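HTH marR-type domain-containing protein (Streptococcus agalactiae serotype III, PDB 7DVR) binds heme as the sensor protein PefR and, like other MarR-type regulators, probably binds DNA to control transcription. Local coordinates at residues Lys17-Tyr22 and Glu111-Thr116; Tyr26-Leu31 and Ala103-Ile108; Gly33-Leu38 and Lys71-Asn76. One frame throughout, in Å; residues are numbered along the deposited sequence.

Contact 1 (Lys17-Tyr22 and Glu111-Thr116). With HEM (protoporphyrin IX containing Fe), chain B.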
loop_
_atom_site.group_PDB
_atom_site.type_symbol
_atom_site.label_atom_id
_atom_site.label_comp_id
_atom_site.label_asym_id
_atom_site.label_seq_id
_atom_site.Cartn_x
_atom_site.Cartn_y
_atom_site.Cartn_z
ATOM N N LYS A 17 4.762 9.353 5.409
ATOM C CA LYS A 17 4.966 10.812 5.687
ATOM C C LYS A 17 4.866 11.072 7.193
ATOM O O LYS A 17 5.683 11.825 7.737
ATOM C CB LYS A 17 3.853 11.541 4.926
ATOM C CG LYS A 17 3.812 13.062 5.025
ATOM C CD LYS A 17 2.728 13.677 4.082
ATOM C CE LYS A 17 2.729 15.197 4.010
ATOM N NZ LYS A 17 2.057 15.727 2.788
ATOM N N TYR A 18 3.875 10.482 7.840
ATOM C CA TYR A 18 3.625 10.598 9.282
ATOM C C TYR A 18 4.798 10.075 10.099
ATOM O O TYR A 18 5.322 10.685 10.999
ATOM C CB TYR A 18 2.345 9.841 9.607
ATOM C CG TYR A 18 1.918 9.981 11.030
ATOM C CD1 TYR A 18 1.421 11.193 11.484
ATOM C CD2 TYR A 18 1.950 8.915 11.913
ATOM C CE1 TYR A 18 1.019 11.356 12.791
ATOM C CE2 TYR A 18 1.571 9.071 13.228
ATOM C CZ TYR A 18 1.082 10.289 13.658
ATOM O OH TYR A 18 0.758 10.438 14.951
ATOM N N LEU A 19 5.237 8.867 9.740
ATOM C CA LEU A 19 6.335 8.220 10.453
ATOM C C LEU A 19 7.611 8.980 10.299
ATOM O O LEU A 19 8.329 9.122 11.255
ATOM C CB LEU A 19 6.408 6.859 9.768
ATOM C CG LEU A 19 7.369 5.818 10.279
ATOM C CD1 LEU A 19 7.357 5.729 11.799
ATOM C CD2 LEU A 19 6.939 4.515 9.617
ATOM N N ASP A 20 7.865 9.485 9.128
ATOM C CA ASP A 20 9.043 10.310 8.842
ATOM C C ASP A 20 9.016 11.599 9.663
ATOM O O ASP A 20 9.997 11.890 10.276
ATOM C CB ASP A 20 9.141 10.636 7.359
ATOM C CG ASP A 20 9.770 9.496 6.546
ATOM O OD1 ASP A 20 10.377 8.585 7.156
ATOM O OD2 ASP A 20 9.666 9.536 5.300
ATOM N N ARG A 21 7.900 12.291 9.674
ATOM C CA ARG A 21 7.755 13.524 10.488
ATOM C C ARG A 21 7.902 13.244 11.984
ATOM O O ARG A 21 8.695 13.947 12.590
ATOM C CB ARG A 21 6.447 14.224 10.149
ATOM C CG ARG A 21 6.439 14.732 8.714
ATOM C CD ARG A 21 5.249 15.607 8.373
ATOM N NE ARG A 21 5.458 16.931 8.944
ATOM C CZ ARG A 21 5.830 18.021 8.270
ATOM N NH1 ARG A 21 6.005 19.159 8.919
ATOM N NH2 ARG A 21 6.018 17.979 6.960
ATOM N N TYR A 22 7.196 12.248 12.527
ATOM C CA TYR A 22 7.266 11.797 13.943
ATOM C C TYR A 22 8.719 11.419 14.283
ATOM O O TYR A 22 9.232 11.852 15.291
ATOM C CB TYR A 22 6.317 10.595 14.138
ATOM C CG TYR A 22 5.537 10.472 15.427
ATOM C CD1 TYR A 22 6.111 10.684 16.667
ATOM C CD2 TYR A 22 4.206 10.101 15.401
ATOM C CE1 TYR A 22 5.371 10.573 17.840
ATOM C CE2 TYR A 22 3.442 10.021 16.557
ATOM C CZ TYR A 22 4.025 10.271 17.783
ATOM O OH TYR A 22 3.282 10.161 18.918
ATOM N N GLU A 111 6.947 3.700 21.685
ATOM C CA GLU A 111 5.825 3.646 22.683
ATOM C C GLU A 111 4.803 4.752 22.379
ATOM O O GLU A 111 3.598 4.431 22.209
ATOM C CB GLU A 111 6.317 3.740 24.135
ATOM C CG GLU A 111 6.885 2.426 24.668
ATOM C CD GLU A 111 8.217 2.474 25.411
ATOM O OE1 GLU A 111 8.778 3.585 25.606
ATOM O OE2 GLU A 111 8.719 1.378 25.776
ATOM N N LYS A 112 5.269 5.999 22.241
ATOM C CA LYS A 112 4.402 7.163 21.916
ATOM C C LYS A 112 3.708 6.982 20.574
ATOM O O LYS A 112 2.495 7.328 20.434
ATOM C CB LYS A 112 5.222 8.449 21.923
ATOM C CG LYS A 112 5.581 8.896 23.323
ATOM C CD LYS A 112 6.516 10.092 23.360
ATOM C CE LYS A 112 6.884 10.555 24.761
ATOM N NZ LYS A 112 5.820 11.394 25.368
ATOM N N LEU A 113 4.450 6.478 19.586
ATOM C CA LEU A 113 3.881 6.279 18.235
ATOM C C LEU A 113 2.668 5.350 18.289
ATOM O O LEU A 113 1.656 5.709 17.756
ATOM C CB LEU A 113 4.948 5.728 17.298
ATOM C CG LEU A 113 4.485 5.240 15.926
ATOM C CD1 LEU A 113 4.085 6.395 15.026
ATOM C CD2 LEU A 113 5.601 4.476 15.230
ATOM N N HIS A 114 2.846 4.162 18.830
ATOM C CA HIS A 114 1.751 3.174 19.024
ATOM C C HIS A 114 0.616 3.755 19.876
ATOM O O HIS A 114 -0.515 3.707 19.370
ATOM C CB HIS A 114 2.308 1.856 19.537
ATOM C CG HIS A 114 3.075 1.112 18.496
ATOM N ND1 HIS A 114 4.418 1.384 18.228
ATOM C CD2 HIS A 114 2.700 0.134 17.628
ATOM C CE1 HIS A 114 4.826 0.558 17.278
ATOM N NE2 HIS A 114 3.802 -0.165 16.892
ATOM N N SER A 115 0.877 4.354 21.046
ATOM C CA SER A 115 -0.181 5.068 21.831
ATOM C C SER A 115 -1.008 5.968 20.911
ATOM O O SER A 115 -2.247 5.856 20.893
ATOM C CB SER A 115 0.359 5.886 22.975
ATOM O OG SER A 115 1.217 5.120 23.761
ATOM N N THR A 116 -0.356 6.860 20.175
ATOM C CA THR A 116 -1.027 7.782 19.240
ATOM C C THR A 116 -1.794 7.059 18.148
ATOM O O THR A 116 -2.935 7.392 17.867
ATOM C CB THR A 116 -0.015 8.711 18.573
ATOM O OG1 THR A 116 0.839 9.250 19.584
ATOM C CG2 THR A 116 -0.722 9.814 17.830
HETATM C CHA HEM B . 3.489 -3.760 17.758
HETATM C CHB HEM B . 7.398 -2.074 15.691
HETATM C CHC HEM B . 4.650 0.950 13.233
HETATM C CHD HEM B . 0.753 -1.317 14.749
HETATM C C1A HEM B . 4.765 -3.502 17.419
HETATM C C2A HEM B . 5.846 -4.136 18.020
HETATM C C3A HEM B . 6.945 -3.660 17.433
HETATM C C4A HEM B . 6.544 -2.760 16.467
HETATM C CMA HEM B . 8.351 -4.062 17.765
HETATM C CAA HEM B . 5.821 -5.159 19.131
HETATM C CBA HEM B . 5.921 -4.467 20.503
HETATM C CGA HEM B . 5.893 -5.464 21.649
HETATM O O1A HEM B . 6.612 -6.488 21.597
HETATM O O2A HEM B . 5.166 -5.277 22.656
HETATM C C1B HEM B . 6.937 -1.090 14.859
HETATM C C2B HEM B . 7.835 -0.270 14.175
HETATM C C3B HEM B . 7.071 0.616 13.485
HETATM C C4B HEM B . 5.695 0.277 13.780
HETATM C CMB HEM B . 9.335 -0.393 14.220
HETATM C CAB HEM B . 7.466 1.651 12.554
HETATM C CBB HEM B . 8.714 1.770 12.167
HETATM C C1C HEM B . 3.355 0.563 13.387
HETATM C C2C HEM B . 2.300 1.053 12.656
HETATM C C3C HEM B . 1.180 0.395 13.084
HETATM C C4C HEM B . 1.583 -0.484 14.086
HETATM C CMC HEM B . 2.429 2.103 11.601
HETATM C CAC HEM B . -0.201 0.600 12.681
HETATM C CBC HEM B . -0.564 1.688 12.013
HETATM C C1D HEM B . 1.235 -2.161 15.709
HETATM C C2D HEM B . 0.328 -2.946 16.505
HETATM C C3D HEM B . 1.082 -3.621 17.355
HETATM C C4D HEM B . 2.446 -3.232 17.064
HETATM C CMD HEM B . -1.173 -2.990 16.429
HETATM C CAD HEM B . 0.592 -4.587 18.400
HETATM C CBD HEM B . 0.898 -4.089 19.827
HETATM C CGD HEM B . 0.501 -5.135 20.848
HETATM O O1D HEM B . -0.708 -5.272 21.145
HETATM O O2D HEM B . 1.363 -5.859 21.407
HETATM N NA HEM B . 5.206 -2.664 16.466
HETATM N NB HEM B . 5.699 -0.722 14.598
HETATM N NC HEM B . 2.896 -0.348 14.242
HETATM N ND HEM B . 2.468 -2.360 16.085
HETATM FE FE HEM B . 3.978 -1.577 15.383
#

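Contact 2 (Tyr26-Leu31 and Ala103-Ile108)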
loop_
_atom_site.group_PDB
_atom_site.type_symbol
_atom_site.label_atom_id
_atom_site.label_comp_id
_atom_site.label_asym_id
_atom_site.label_seq_id
_atom_site.Cartn_x
_atom_site.Cartn_y
_atom_site.Cartn_z
ATOM N N TYR A 26 11.442 13.148 17.237
ATOM C CA TYR A 26 12.065 12.431 18.359
ATOM C C TYR A 26 13.570 12.221 18.059
ATOM O O TYR A 26 14.257 11.641 18.875
ATOM C CB TYR A 26 11.127 11.256 18.707
ATOM C CG TYR A 26 9.800 11.720 19.333
ATOM C CD1 TYR A 26 8.811 12.341 18.570
ATOM C CD2 TYR A 26 9.524 11.601 20.702
ATOM C CE1 TYR A 26 7.615 12.814 19.135
ATOM C CE2 TYR A 26 8.323 12.041 21.279
ATOM C CZ TYR A 26 7.367 12.681 20.498
ATOM O OH TYR A 26 6.174 13.171 21.008
ATOM N N ASP A 27 14.107 12.764 16.971
ATOM C CA ASP A 27 15.546 12.683 16.634
ATOM C C ASP A 27 15.928 11.194 16.554
ATOM O O ASP A 27 16.985 10.816 17.083
ATOM C CB ASP A 27 16.411 13.373 17.693
ATOM C CG ASP A 27 17.772 13.819 17.216
ATOM O OD1 ASP A 27 17.982 13.924 16.007
ATOM O OD2 ASP A 27 18.600 14.126 18.082
ATOM N N VAL A 28 15.097 10.403 15.903
ATOM C CA VAL A 28 15.446 8.952 15.721
ATOM C C VAL A 28 15.271 8.643 14.266
ATOM O O VAL A 28 14.860 7.503 13.879
ATOM C CB VAL A 28 14.592 8.077 16.620
ATOM C CG1 VAL A 28 15.037 8.213 18.046
ATOM C CG2 VAL A 28 13.120 8.339 16.422
ATOM N N GLU A 29 15.603 9.637 13.462
ATOM C CA GLU A 29 15.670 9.435 12.016
ATOM C C GLU A 29 16.604 8.232 11.753
ATOM O O GLU A 29 17.449 7.921 12.581
ATOM C CB GLU A 29 16.189 10.700 11.343
ATOM C CG GLU A 29 15.933 10.741 9.854
ATOM C CD GLU A 29 16.524 11.942 9.120
ATOM O OE1 GLU A 29 16.961 12.924 9.776
ATOM O OE2 GLU A 29 16.536 11.888 7.874
ATOM N N HIS A 30 16.404 7.599 10.613
ATOM C CA HIS A 30 17.177 6.437 10.097
ATOM C C HIS A 30 17.038 5.233 11.019
ATOM O O HIS A 30 17.662 4.224 10.719
ATOM C CB HIS A 30 18.676 6.727 9.916
ATOM C CG HIS A 30 18.965 8.060 9.325
ATOM N ND1 HIS A 30 19.672 9.017 10.020
ATOM C CD2 HIS A 30 18.669 8.596 8.118
ATOM C CE1 HIS A 30 19.795 10.098 9.276
ATOM N NE2 HIS A 30 19.196 9.862 8.099
ATOM N N LEU A 31 16.287 5.309 12.101
ATOM C CA LEU A 31 16.182 4.133 12.966
ATOM C C LEU A 31 14.888 3.380 12.716
ATOM O O LEU A 31 14.748 2.267 13.285
ATOM C CB LEU A 31 16.319 4.524 14.421
ATOM C CG LEU A 31 17.748 4.824 14.818
ATOM C CD1 LEU A 31 17.757 5.826 15.932
ATOM C CD2 LEU A 31 18.507 3.557 15.220
ATOM N N ALA A 103 19.264 4.678 21.052
ATOM C CA ALA A 103 18.484 3.501 21.476
ATOM C C ALA A 103 17.397 3.871 22.501
ATOM O O ALA A 103 16.275 3.335 22.411
ATOM C CB ALA A 103 19.404 2.471 22.064
ATOM N N THR A 104 17.712 4.657 23.522
ATOM C CA THR A 104 16.735 4.953 24.592
ATOM C C THR A 104 15.647 5.906 24.017
ATOM O O THR A 104 14.470 5.796 24.392
ATOM C CB THR A 104 17.487 5.521 25.793
ATOM O OG1 THR A 104 18.309 6.609 25.337
ATOM C CG2 THR A 104 18.324 4.459 26.482
ATOM N N GLN A 105 16.033 6.722 23.057
ATOM C CA GLN A 105 15.109 7.658 22.368
ATOM C C GLN A 105 14.175 6.843 21.485
ATOM O O GLN A 105 13.028 7.177 21.338
ATOM C CB GLN A 105 15.867 8.668 21.496
ATOM C CG GLN A 105 16.513 9.807 22.263
ATOM C CD GLN A 105 17.501 10.610 21.441
ATOM O OE1 GLN A 105 17.363 10.756 20.233
ATOM N NE2 GLN A 105 18.466 11.212 22.129
ATOM N N PHE A 106 14.668 5.782 20.873
ATOM C CA PHE A 106 13.877 5.016 19.887
ATOM C C PHE A 106 12.784 4.265 20.619
ATOM O O PHE A 106 11.666 4.143 20.094
ATOM C CB PHE A 106 14.740 4.008 19.113
ATOM C CG PHE A 106 14.041 3.400 17.920
ATOM C CD1 PHE A 106 13.600 4.186 16.863
ATOM C CD2 PHE A 106 13.880 2.021 17.818
ATOM C CE1 PHE A 106 12.985 3.616 15.752
ATOM C CE2 PHE A 106 13.267 1.459 16.712
ATOM C CZ PHE A 106 12.823 2.249 15.673
ATOM N N GLU A 107 13.126 3.733 21.783
ATOM C CA GLU A 107 12.166 2.952 22.610
ATOM C C GLU A 107 10.963 3.834 22.998
ATOM O O GLU A 107 9.814 3.333 22.931
ATOM C CB GLU A 107 12.844 2.424 23.874
ATOM C CG GLU A 107 12.859 0.925 24.009
ATOM C CD GLU A 107 13.546 0.436 25.283
ATOM O OE1 GLU A 107 14.411 1.177 25.827
ATOM O OE2 GLU A 107 13.205 -0.658 25.742
ATOM N N ILE A 108 11.246 5.055 23.460
ATOM C CA ILE A 108 10.229 6.103 23.815
ATOM C C ILE A 108 9.364 6.351 22.593
ATOM O O ILE A 108 8.169 6.212 22.663
ATOM C CB ILE A 108 10.883 7.423 24.299
ATOM C CG1 ILE A 108 11.631 7.249 25.623
ATOM C CG2 ILE A 108 9.857 8.552 24.370
ATOM C CD1 ILE A 108 12.490 8.451 26.031
#

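Contact 3 (Gly33-Leu38 and Lys71-Asn76)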
loop_
_atom_site.group_PDB
_atom_site.type_symbol
_atom_site.label_atom_id
_atom_site.label_comp_id
_atom_site.label_asym_id
_atom_site.label_seq_id
_atom_site.Cartn_x
_atom_site.Cartn_y
_atom_site.Cartn_z
ATOM N N GLY A 33 13.947 1.514 10.287
ATOM C CA GLY A 33 14.046 0.160 9.706
ATOM C C GLY A 33 15.081 -0.769 10.350
ATOM O O GLY A 33 14.991 -1.172 11.507
ATOM N N PRO A 34 15.990 -1.281 9.512
ATOM C CA PRO A 34 17.098 -2.143 9.921
ATOM C C PRO A 34 18.132 -1.565 10.902
ATOM O O PRO A 34 18.720 -2.323 11.651
ATOM C CB PRO A 34 17.798 -2.480 8.581
ATOM C CG PRO A 34 17.171 -1.550 7.549
ATOM C CD PRO A 34 15.794 -1.243 8.067
ATOM N N GLN A 35 18.383 -0.270 10.859
ATOM C CA GLN A 35 19.354 0.336 11.796
ATOM C C GLN A 35 18.793 0.204 13.205
ATOM O O GLN A 35 19.511 -0.304 14.062
ATOM C CB GLN A 35 19.668 1.741 11.341
ATOM C CG GLN A 35 20.468 1.722 10.066
ATOM C CD GLN A 35 20.855 3.084 9.570
ATOM O OE1 GLN A 35 20.581 3.459 8.422
ATOM N NE2 GLN A 35 21.513 3.824 10.422
ATOM N N GLY A 36 17.539 0.605 13.411
ATOM C CA GLY A 36 16.857 0.466 14.707
ATOM C C GLY A 36 16.974 -0.926 15.254
ATOM O O GLY A 36 17.205 -1.096 16.453
ATOM N N HIS A 37 16.717 -1.896 14.412
ATOM C CA HIS A 37 16.610 -3.292 14.870
ATOM C C HIS A 37 17.943 -3.688 15.488
ATOM O O HIS A 37 17.954 -4.274 16.567
ATOM C CB HIS A 37 16.189 -4.195 13.717
ATOM C CG HIS A 37 15.821 -5.566 14.202
ATOM N ND1 HIS A 37 14.599 -5.833 14.767
ATOM C CD2 HIS A 37 16.494 -6.724 14.262
ATOM C CE1 HIS A 37 14.521 -7.086 15.144
ATOM N NE2 HIS A 37 15.671 -7.662 14.845
ATOM N N LEU A 38 19.017 -3.400 14.781
ATOM C CA LEU A 38 20.385 -3.791 15.218
ATOM C C LEU A 38 20.789 -2.958 16.456
ATOM O O LEU A 38 21.453 -3.443 17.313
ATOM C CB LEU A 38 21.387 -3.579 14.076
ATOM C CG LEU A 38 21.306 -4.570 12.906
ATOM C CD1 LEU A 38 22.494 -4.466 11.953
ATOM C CD2 LEU A 38 21.130 -6.003 13.373
ATOM N N LYS A 71 27.956 0.007 7.447
ATOM C CA LYS A 71 28.852 1.125 7.062
ATOM C C LYS A 71 28.108 2.463 7.232
ATOM O O LYS A 71 28.751 3.477 7.648
ATOM C CB LYS A 71 29.341 0.968 5.623
ATOM C CG LYS A 71 30.354 2.034 5.244
ATOM C CD LYS A 71 31.203 1.728 4.017
ATOM C CE LYS A 71 32.035 2.935 3.622
ATOM N NZ LYS A 71 32.759 2.725 2.343
ATOM N N ARG A 72 26.817 2.453 6.906
ATOM C CA ARG A 72 25.905 3.614 7.080
ATOM C C ARG A 72 25.560 3.828 8.553
ATOM O O ARG A 72 25.363 4.960 8.962
ATOM C CB ARG A 72 24.611 3.393 6.311
ATOM C CG ARG A 72 24.677 3.928 4.892
ATOM C CD ARG A 72 23.786 3.081 4.009
ATOM N NE ARG A 72 22.445 2.943 4.562
ATOM C CZ ARG A 72 21.653 1.878 4.428
ATOM N NH1 ARG A 72 22.062 0.800 3.781
ATOM N NH2 ARG A 72 20.439 1.898 4.953
ATOM N N MET A 73 25.488 2.776 9.356
ATOM C CA MET A 73 25.278 2.941 10.813
ATOM C C MET A 73 26.501 3.632 11.408
ATOM O O MET A 73 26.324 4.535 12.190
ATOM C CB MET A 73 25.015 1.598 11.484
ATOM C CG MET A 73 23.677 1.020 11.082
ATOM S SD MET A 73 23.420 -0.656 11.690
ATOM C CE MET A 73 23.057 -0.226 13.394
ATOM N N GLU A 74 27.694 3.246 10.974
ATOM C CA GLU A 74 28.982 3.851 11.382
ATOM C C GLU A 74 28.997 5.317 10.934
ATOM O O GLU A 74 29.285 6.166 11.789
ATOM C CB GLU A 74 30.185 3.095 10.812
ATOM C CG GLU A 74 31.537 3.619 11.260
ATOM C CD GLU A 74 32.701 2.657 11.034
ATOM O OE1 GLU A 74 32.835 2.180 9.891
ATOM O OE2 GLU A 74 33.478 2.340 12.026
ATOM N N LYS A 75 28.704 5.574 9.661
ATOM C CA LYS A 75 28.578 6.962 9.086
ATOM C C LYS A 75 27.707 7.815 9.987
ATOM O O LYS A 75 28.102 8.935 10.357
ATOM C CB LYS A 75 28.000 6.932 7.670
ATOM C CG LYS A 75 29.059 6.837 6.576
ATOM C CD LYS A 75 28.584 6.274 5.231
ATOM C CE LYS A 75 29.683 6.162 4.187
ATOM N NZ LYS A 75 29.934 7.453 3.490
ATOM N N ASN A 76 26.554 7.305 10.368
ATOM C CA ASN A 76 25.666 7.977 11.338
ATOM C C ASN A 76 26.208 8.084 12.779
ATOM O O ASN A 76 25.513 8.797 13.577
ATOM C CB ASN A 76 24.315 7.282 11.345
ATOM C CG ASN A 76 23.589 7.369 10.026
ATOM O OD1 ASN A 76 22.869 6.449 9.666
ATOM N ND2 ASN A 76 23.798 8.436 9.287
HETATM O O HOH W 1 21.034 5.804 6.937
#

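Contact 1 (Lys17-Tyr22 and Glu111-Thr116)
Beside the heme site, helix 4-25 packs on helix 97-117 through Tyr18, Leu19 and Tyr22 against Leu113 and Thr116; of these, Leu19 and Leu113 also reach the porphyrin rim. The short helical segments meet at 139° between their N-to-C directions, with axes 11.9 Å apart, so long side chains have to bridge the gap. Leu113 fills its middle: CD1 lies 3.7 Å from Tyr22 CD2 and a little farther from Tyr18 CE2, while CD2 turns to Leu19 CD1 and to the porphyrin edge. Leu113 CG is anti to the backbone N (chi1 170°), which sets it on the side of helix 4-25, and the two methyls branch from there. Above this apolar patch Tyr22 and Thr116 reach tip to tip. Tyr22 OH donates to Thr116 OG1 at 2.7 Å, with OG1 near the plane of the phenol ring. Thr116 OG1 passes the chain on to Lys112 O, also 2.7 Å away, and approaches that oxygen from the face of the carbonyl plane opposite to Thr116 N. The neighbouring phenol differs: Tyr18 OH packs 3.3 Å from Thr116 CG2 and is buried without a polar partner. From Leu113 the helix turns on to His114, which points away from helix 4-25 and ligates the heme iron through NE2 at 2.1 Å; the N-terminal nitrogen of Met1 of the second subunit is the other axial ligand. Because His114 ND1 is hydrogen-bonded to Leu110 O, the ring is fixed in rotation, and its NE2 probably becomes a more electron-rich ligand for the iron.

Contact 2 (Tyr26-Leu31 and Ala103-Ile108)
Phe106 meets Leu31 and Val28 through CD1, CE1 and CZ of its ring. Its CD1 lies 3.7 Å from Leu31 CB, and CZ comes to 3.1 Å from Leu31 O, a close approach of a ring carbon to a carbonyl oxygen. Val28 CB sits at the ring edge, near the ring plane, 4.0 Å from Phe106 CD1. Phe106 holds CG anti to its backbone N (chi1 -169°), and this puts CG, the root of the ring, on the side of the 26-31 loop although the CB itself does not aim there. One helical position earlier, Gln105 CB packs against Val28 CG1 at 3.6 Å. The loop is the link between helix 4-25 and helix 34-44, where the helical dimerisation region of a MarR-type protein passes into its winged helix-turn-helix domain. Its path is set by two local motifs. Asp27, with positive phi, closes helix 4-25 in a Schellman motif. A type II beta turn follows from Val28 to Leu31, shut by Leu31 N to Val28 O at 3.2 Å, and it presents Val28 and Leu31 together to the long helix. Beyond this shell, Lys102 NZ is hydrogen-bonded to Asp27 O, Phe109 packs on both Tyr26 and Val28, and Val39 of helix 34-44 touches both Leu31 and Ala103. The side chain of Phe106 also comes within about 5 Å of the bound heme.

Contact 3 (Gly33-Leu38 and Lys71-Asn76)
Gln35 overlaps Met73 with its aliphatic stem, the two chains passing flank to flank with their ends pointing opposite ways and Gln35 CG only 3.4 Å from Met73 CG. The pair joins two helices of the winged helix-turn-helix domain: helix 34-44, which begins just after Gly33 at its N-cap position, and helix 63-75, which occupies the place of the DNA-recognition helix in MarR-type proteins. Their short segments cross at 82°, almost perpendicular, so that contact is concentrated on a few side chains rather than spread along the axes. Beyond the stem, the Gln35 amide turns to the C-terminal end of 71-76, at Asn76. Its NE2 donates to Asn76 OD1 at 3.0 Å in a nearly straight bond, 167° at the hydrogen, and the two amide groups are almost coplanar, the donor lying in the plane of the Asn76 carbonyl. The other end of the Gln35 amide is engaged too, since a water donates to OE1 at 2.8 Å and also makes a weak bond, 3.4 Å from its oxygen, to Asn76 OD1. With NE2 and OE1 each provided with a partner, the rotation of the Gln35 amide is defined. The same water lies at the edge of the Arg72 guanidinium, in its plane, while the Gln35 amide and the guanidinium are turned steeply against each other. On the inner side Leu38 completes the packing, together with Leu69 and, from helix 52-59, Ala55 and Leu59. The Met73 chain bends at its last torsion (chi3 76°), and this places Met73 CE 3.8 Å from Leu38 CB. The same methyl, Met73 CE, lies 3.6 Å from the backbone oxygen O of Gln35.

Overall arrangement
The three contacts form a row leading from the heme into the winged helix-turn-helix domain. Contacts 1 and 2 share helix 97-117, with centres 11 Å apart, and touch where Lys112 CD meets Tyr26 CE2 at 3.4 Å. Contact 2 in turn abuts contact 3, 12 Å away between centres: Leu31 CD2 lies 3.5 Å from Gly36 CA and His30 O 3.3 Å from Gln35 CB. Contacts 1 and 3 do not touch, their centres being 19 Å apart. His114 of contact 1 ligates the iron, whereas the Gln35 side chain is about 11 Å from the heme. The row is a continuous packed path, in keeping with a sensor whose structure is rearranged by heme.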